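Local coordinates for protein ethylbenzene dehydrogenase alpha-subunit (Aromatoleum aromaticum, PDB 2IVF) that is the catalytic alpha-subunit of a molybdenum enzyme of the molybdopterin oxidoreductase family, carrying an iron-sulfur cluster, a molybdenum atom and two pterin dinucleotide cofactors, at residues Gln111-Asn116 with Gln767-Ser772; Gly182-Ile187 with Pro596-Gln601. All coordinates share one frame; numbering follows the deposited sequence.

Contact 1 (Gln111-Asn116 with Gln767-Ser772); sequences QTPACN and QTRFLS
Arg769 lays the outer end of its guanidinium against the backbone carbonyl of Pro113, and this two-nitrogen grip is the tight part of the contact. NH1 reaches Pro113 O at 3.0 Å and NH2 reaches the same Pro113 O at 2.9 Å; the oxygen sits at the edge of the guanidinium, in its plane. Both nitrogens come from one face of the carbonyl plane, and the two hydrogen bonds are bent (142° at the NH1 hydrogen), as expected where two N-H groups share one oxygen. The arginine chain is extended from CG to NE, which carries the charged group across to the loop. Beside it, Gln767 NE2 donates to Thr112 OG1 at 2.8 Å, the hydroxyl tilted from the amide plane. Gln767 CB points toward the loop, and the side chains of Gln767 and Thr112 cross at about a right angle.

Elsewhere the segments are loosely joined. A water bridges them, accepting from Gln111 N at 2.8 Å and donating to Gln767 OE1 at 2.9 Å, while also bonded to Thr112 OG1. The Thr112 methyl CG2 lies 4.0 Å from Arg769 NH1, oblique to the guanidinium. On the solvent side, a bound buffer molecule, MES, pairs with Arg769 NH1 and also bonds Gln767 NE2, and a glycerol binds Arg769 NE; both probably come from the crystallisation liquor.

Lys93 bonds Gln111 OE1 and touches Gln767. Strand 767-769 edges a three-stranded antiparallel sheet, next to strand 670-676, whose Phe670 touches both Thr112 and Gln767; segment 111-116 belongs to the loop between strand 102-108 and helix 134-137.

Contact 2 (Gly182-Ile187 with Pro596-Gln601); sequences GSDGFI and PDKTPQ
Ile187 and Pro600 lie side by side and point the same way, the isoleucine's terminal methyl pressed on the proline ring. Ile187 CD1 comes to 3.4 Å from Pro600 CB, tighter than usual van der Waals contact, and Pro600 CG follows at 4.0 Å from Ile187 CD1. The delta methyl gets there because the outer chain is straight, CD1 anti to CA (chi2 179°). Trp549 and His553 of helix 546-553 touch Ile187 and Pro600 respectively.

A backbone hydrogen bond joins the segments: Gln601 N donates to Gly185 O at 2.8 Å, nearly straight at 168°, in the carbonyl plane and on a lone pair. It lies at the edge of a mixed sheet, just before strand 602-606 begins and next to the parallel edge strand 186-188, whose Ile187 is bonded through its backbone to Val602 and Met604. Gly185 ends a short 3-10 turn, 183-185, which leads from helix 163-181 into strand 186-188, and Gly185 CA passes 3.9 Å from Thr599 O.

Asp184 and Lys598 cross at about a right angle, meeting through the lysine's aliphatic part: Lys598 CG is 3.7 Å from Asp184 OD2 and 3.8 Å from Asp184 CB. In the lysine, chi2 of -66° turns CD aside. Its NZ is bonded to Gln181 O, at the last residue of helix 163-181. Opposite charges stay apart, with Asp184 OD2 6.1 Å from Lys598 NZ. The carboxylate instead pairs through OD1 with Arg593 in a salt bridge and accepts through OD2 from Ala595 N.

Contacts 1 and 2 lie on opposite sides of the chain's centre, their own centres 45 Å apart and their nearest atoms about 29 Å apart, so neither touches the other. In sequence, both segments of contact 2 fall between the two segments of contact 1, and both segments of contact 2 belong to the molybdopterin oxidoreductase region of the chain. Contact 1 is related to the iron-sulfur cluster through Lys93, which stands in sequence between Cys92 and Phe94, two residues of the cluster pocket. On the side of contact 2, the Ile187 side chain is about 13 Å from the bound MD1.

Contact 1 (Gln111-Asn116 with Gln767-Ser772)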
loop_
_atom_site.group_PDB
_atom_site.type_symbol
_atom_site.label_atom_id
_atom_site.label_comp_id
_atom_site.label_asym_id
_atom_site.label_seq_id
_atom_site.Cartn_x
_atom_site.Cartn_y
_atom_site.Cartn_z
ATOM N N GLN A 111 -18.256 -9.519 -3.174
ATOM C CA GLN A 111 -19.679 -9.500 -3.480
ATOM C C GLN A 111 -20.045 -8.154 -4.131
ATOM O O GLN A 111 -21.091 -7.581 -3.838
ATOM C CB GLN A 111 -20.496 -9.717 -2.185
ATOM C CG GLN A 111 -20.337 -11.128 -1.625
ATOM C CD GLN A 111 -21.129 -11.405 -0.391
ATOM O OE1 GLN A 111 -21.376 -10.546 0.423
ATOM N NE2 GLN A 111 -21.564 -12.644 -0.262
ATOM N N THR A 112 -19.199 -7.693 -5.041
ATOM C CA THR A 112 -19.455 -6.438 -5.769
ATOM C C THR A 112 -19.554 -6.747 -7.254
ATOM O O THR A 112 -18.552 -6.812 -7.955
ATOM C CB THR A 112 -18.392 -5.405 -5.483
ATOM O OG1 THR A 112 -18.226 -5.299 -4.078
ATOM C CG2 THR A 112 -18.756 -4.046 -6.102
ATOM N N PRO A 113 -20.772 -6.993 -7.732
ATOM C CA PRO A 113 -20.971 -7.348 -9.141
ATOM C C PRO A 113 -20.629 -6.252 -10.156
ATOM O O PRO A 113 -20.474 -5.114 -9.780
ATOM C CB PRO A 113 -22.463 -7.683 -9.207
ATOM C CG PRO A 113 -22.823 -8.062 -7.810
ATOM C CD PRO A 113 -22.048 -7.030 -7.001
ATOM N N ALA A 114 -20.509 -6.636 -11.423
ATOM C CA ALA A 114 -20.373 -5.665 -12.502
ATOM C C ALA A 114 -21.671 -4.833 -12.658
ATOM O O ALA A 114 -22.770 -5.269 -12.270
ATOM C CB ALA A 114 -20.056 -6.436 -13.821
ATOM N N CYS A 115 -21.536 -3.680 -13.316
ATOM C CA CYS A 115 -22.667 -2.833 -13.658
ATOM C C CYS A 115 -23.650 -3.528 -14.566
ATOM O O CYS A 115 -24.863 -3.322 -14.412
ATOM C CB CYS A 115 -22.168 -1.515 -14.269
ATOM S SG CYS A 115 -21.281 -1.658 -15.789
ATOM N N ASN A 116 -23.133 -4.341 -15.487
ATOM C CA ASN A 116 -23.919 -5.238 -16.301
ATOM C C ASN A 116 -23.065 -6.379 -16.895
ATOM O O ASN A 116 -21.860 -6.395 -16.720
ATOM C CB ASN A 116 -24.691 -4.485 -17.376
ATOM C CG ASN A 116 -23.833 -3.849 -18.356
ATOM O OD1 ASN A 116 -23.685 -2.602 -18.339
ATOM N ND2 ASN A 116 -23.286 -4.638 -19.294
ATOM N N GLN A 767 -22.966 -3.533 2.056
ATOM C CA GLN A 767 -22.595 -2.496 1.104
ATOM C C GLN A 767 -23.692 -2.293 0.080
ATOM O O GLN A 767 -24.532 -3.165 -0.159
ATOM C CB GLN A 767 -21.285 -2.822 0.365
ATOM C CG GLN A 767 -21.457 -3.904 -0.598
ATOM C CD GLN A 767 -20.177 -4.186 -1.403
ATOM O OE1 GLN A 767 -19.296 -4.859 -0.888
ATOM N NE2 GLN A 767 -20.092 -3.713 -2.655
ATOM N N THR A 768 -23.661 -1.116 -0.529
ATOM C CA THR A 768 -24.584 -0.737 -1.580
ATOM C C THR A 768 -23.983 0.313 -2.497
ATOM O O THR A 768 -23.337 1.248 -2.032
ATOM C CB THR A 768 -25.959 -0.212 -1.027
ATOM O OG1 THR A 768 -26.899 -0.326 -2.084
ATOM C CG2 THR A 768 -25.951 1.259 -0.528
ATOM N N ARG A 769 -24.198 0.134 -3.800
ATOM C CA ARG A 769 -23.900 1.182 -4.790
ATOM C C ARG A 769 -24.658 2.453 -4.488
ATOM O O ARG A 769 -25.832 2.434 -4.167
ATOM C CB ARG A 769 -24.255 0.697 -6.202
ATOM C CG ARG A 769 -23.143 -0.073 -6.841
ATOM C CD ARG A 769 -23.661 -0.813 -7.960
ATOM N NE ARG A 769 -22.666 -1.083 -8.978
ATOM C CZ ARG A 769 -21.969 -2.207 -9.118
ATOM N NH1 ARG A 769 -21.995 -3.137 -8.196
ATOM N NH2 ARG A 769 -21.196 -2.342 -10.184
ATOM N N PHE A 770 -23.995 3.581 -4.596
ATOM C CA PHE A 770 -24.709 4.830 -4.445
ATOM C C PHE A 770 -25.501 5.174 -5.688
ATOM O O PHE A 770 -25.154 4.764 -6.822
ATOM C CB PHE A 770 -23.799 5.955 -3.950
ATOM C CG PHE A 770 -22.618 6.308 -4.828
ATOM C CD1 PHE A 770 -22.787 7.051 -6.012
ATOM C CD2 PHE A 770 -21.331 6.110 -4.357
ATOM C CE1 PHE A 770 -21.657 7.467 -6.763
ATOM C CE2 PHE A 770 -20.232 6.549 -5.077
ATOM C CZ PHE A 770 -20.393 7.230 -6.270
ATOM N N LEU A 771 -26.605 5.855 -5.491
ATOM C CA LEU A 771 -27.521 6.091 -6.592
ATOM C C LEU A 771 -27.460 7.525 -7.130
ATOM O O LEU A 771 -28.148 7.879 -8.087
ATOM C CB LEU A 771 -28.934 5.770 -6.154
ATOM C CG LEU A 771 -29.128 4.333 -5.658
ATOM C CD1 LEU A 771 -30.564 4.165 -5.234
ATOM C CD2 LEU A 771 -28.765 3.359 -6.785
ATOM N N SER A 772 -26.668 8.346 -6.491
ATOM C CA SER A 772 -26.489 9.728 -6.945
ATOM C C SER A 772 -25.299 10.348 -6.228
ATOM O O SER A 772 -24.753 9.750 -5.298
ATOM C CB SER A 772 -27.725 10.568 -6.673
ATOM O OG SER A 772 -27.734 11.028 -5.365
HETATM O O HOH W 1 -17.678 -7.019 -1.948
#

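Contact 2 (Gly182-Ile187 with Pro596-Gln601)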
loop_
_atom_site.group_PDB
_atom_site.type_symbol
_atom_site.label_atom_id
_atom_site.label_comp_id
_atom_site.label_asym_id
_atom_site.label_seq_id
_atom_site.Cartn_x
_atom_site.Cartn_y
_atom_site.Cartn_z
ATOM N N GLY A 182 -11.510 35.366 21.938
ATOM C CA GLY A 182 -12.570 34.797 21.107
ATOM C C GLY A 182 -12.167 33.518 20.426
ATOM O O GLY A 182 -11.105 32.942 20.698
ATOM N N SER A 183 -12.985 33.110 19.471
ATOM C CA SER A 183 -12.938 31.787 18.961
ATOM C C SER A 183 -11.784 31.552 17.975
ATOM O O SER A 183 -11.499 30.407 17.634
ATOM C CB SER A 183 -14.303 31.450 18.343
ATOM O OG SER A 183 -14.518 32.123 17.113
ATOM N N ASP A 184 -11.123 32.619 17.511
ATOM C CA ASP A 184 -9.978 32.458 16.595
ATOM C C ASP A 184 -8.770 31.690 17.163
ATOM O O ASP A 184 -7.885 31.266 16.399
ATOM C CB ASP A 184 -9.538 33.830 16.033
ATOM C CG ASP A 184 -10.114 34.122 14.634
ATOM O OD1 ASP A 184 -10.928 33.310 14.130
ATOM O OD2 ASP A 184 -9.703 35.162 14.028
ATOM N N GLY A 185 -8.746 31.467 18.477
ATOM C CA GLY A 185 -7.637 30.755 19.121
ATOM C C GLY A 185 -7.599 29.239 18.970
ATOM O O GLY A 185 -6.572 28.617 19.272
ATOM N N PHE A 186 -8.705 28.665 18.484
ATOM C CA PHE A 186 -8.872 27.225 18.333
ATOM C C PHE A 186 -8.745 26.863 16.869
ATOM O O PHE A 186 -9.411 27.462 16.029
ATOM C CB PHE A 186 -10.258 26.772 18.826
ATOM C CG PHE A 186 -10.488 25.282 18.705
ATOM C CD1 PHE A 186 -10.107 24.444 19.725
ATOM C CD2 PHE A 186 -11.159 24.738 17.609
ATOM C CE1 PHE A 186 -10.323 23.079 19.633
ATOM C CE2 PHE A 186 -11.352 23.360 17.491
ATOM C CZ PHE A 186 -10.945 22.536 18.496
ATOM N N ILE A 187 -7.898 25.869 16.580
ATOM C CA ILE A 187 -7.660 25.415 15.233
ATOM C C ILE A 187 -7.786 23.938 15.209
ATOM O O ILE A 187 -7.059 23.245 15.907
ATOM C CB ILE A 187 -6.232 25.827 14.718
ATOM C CG1 ILE A 187 -6.058 27.323 14.915
ATOM C CG2 ILE A 187 -6.009 25.466 13.211
ATOM C CD1 ILE A 187 -4.735 27.766 14.483
ATOM N N PRO A 596 -4.454 37.757 11.612
ATOM C CA PRO A 596 -3.041 38.039 11.938
ATOM C C PRO A 596 -2.753 38.617 13.313
ATOM O O PRO A 596 -1.660 38.426 13.827
ATOM C CB PRO A 596 -2.636 39.006 10.827
ATOM C CG PRO A 596 -3.403 38.458 9.651
ATOM C CD PRO A 596 -4.783 38.278 10.270
ATOM N N ASP A 597 -3.702 39.310 13.925
ATOM C CA ASP A 597 -3.459 39.825 15.261
ATOM C C ASP A 597 -3.997 38.898 16.351
ATOM O O ASP A 597 -3.950 39.225 17.516
ATOM C CB ASP A 597 -4.007 41.251 15.416
ATOM C CG ASP A 597 -5.469 41.369 15.031
ATOM O OD1 ASP A 597 -6.125 40.344 14.711
ATOM O OD2 ASP A 597 -5.962 42.507 15.051
ATOM N N LYS A 598 -4.516 37.735 15.985
ATOM C CA LYS A 598 -4.843 36.731 16.977
ATOM C C LYS A 598 -3.661 35.747 17.059
ATOM O O LYS A 598 -2.828 35.670 16.140
ATOM C CB LYS A 598 -6.120 35.973 16.563
ATOM C CG LYS A 598 -7.360 36.862 16.394
ATOM C CD LYS A 598 -7.809 37.469 17.720
ATOM C CE LYS A 598 -9.112 38.259 17.567
ATOM N NZ LYS A 598 -9.518 38.870 18.852
ATOM N N THR A 599 -3.613 34.980 18.141
ATOM C CA THR A 599 -2.602 33.944 18.327
ATOM C C THR A 599 -3.282 32.598 18.447
ATOM O O THR A 599 -4.106 32.398 19.343
ATOM C CB THR A 599 -1.865 34.128 19.651
ATOM O OG1 THR A 599 -1.559 35.500 19.835
ATOM C CG2 THR A 599 -0.601 33.314 19.670
ATOM N N PRO A 600 -2.933 31.656 17.581
ATOM C CA PRO A 600 -3.455 30.316 17.819
ATOM C C PRO A 600 -3.010 29.824 19.200
ATOM O O PRO A 600 -1.849 30.039 19.570
ATOM C CB PRO A 600 -2.807 29.468 16.723
ATOM C CG PRO A 600 -2.003 30.353 15.906
ATOM C CD PRO A 600 -2.033 31.732 16.421
ATOM N N GLN A 601 -3.928 29.228 19.967
ATOM C CA GLN A 601 -3.608 28.768 21.337
ATOM C C GLN A 601 -3.953 27.320 21.611
ATOM O O GLN A 601 -3.320 26.691 22.458
ATOM C CB GLN A 601 -4.271 29.645 22.390
ATOM C CG GLN A 601 -3.765 31.081 22.334
ATOM C CD GLN A 601 -3.752 31.756 23.658
ATOM O OE1 GLN A 601 -4.733 31.723 24.413
ATOM N NE2 GLN A 601 -2.637 32.398 23.965
#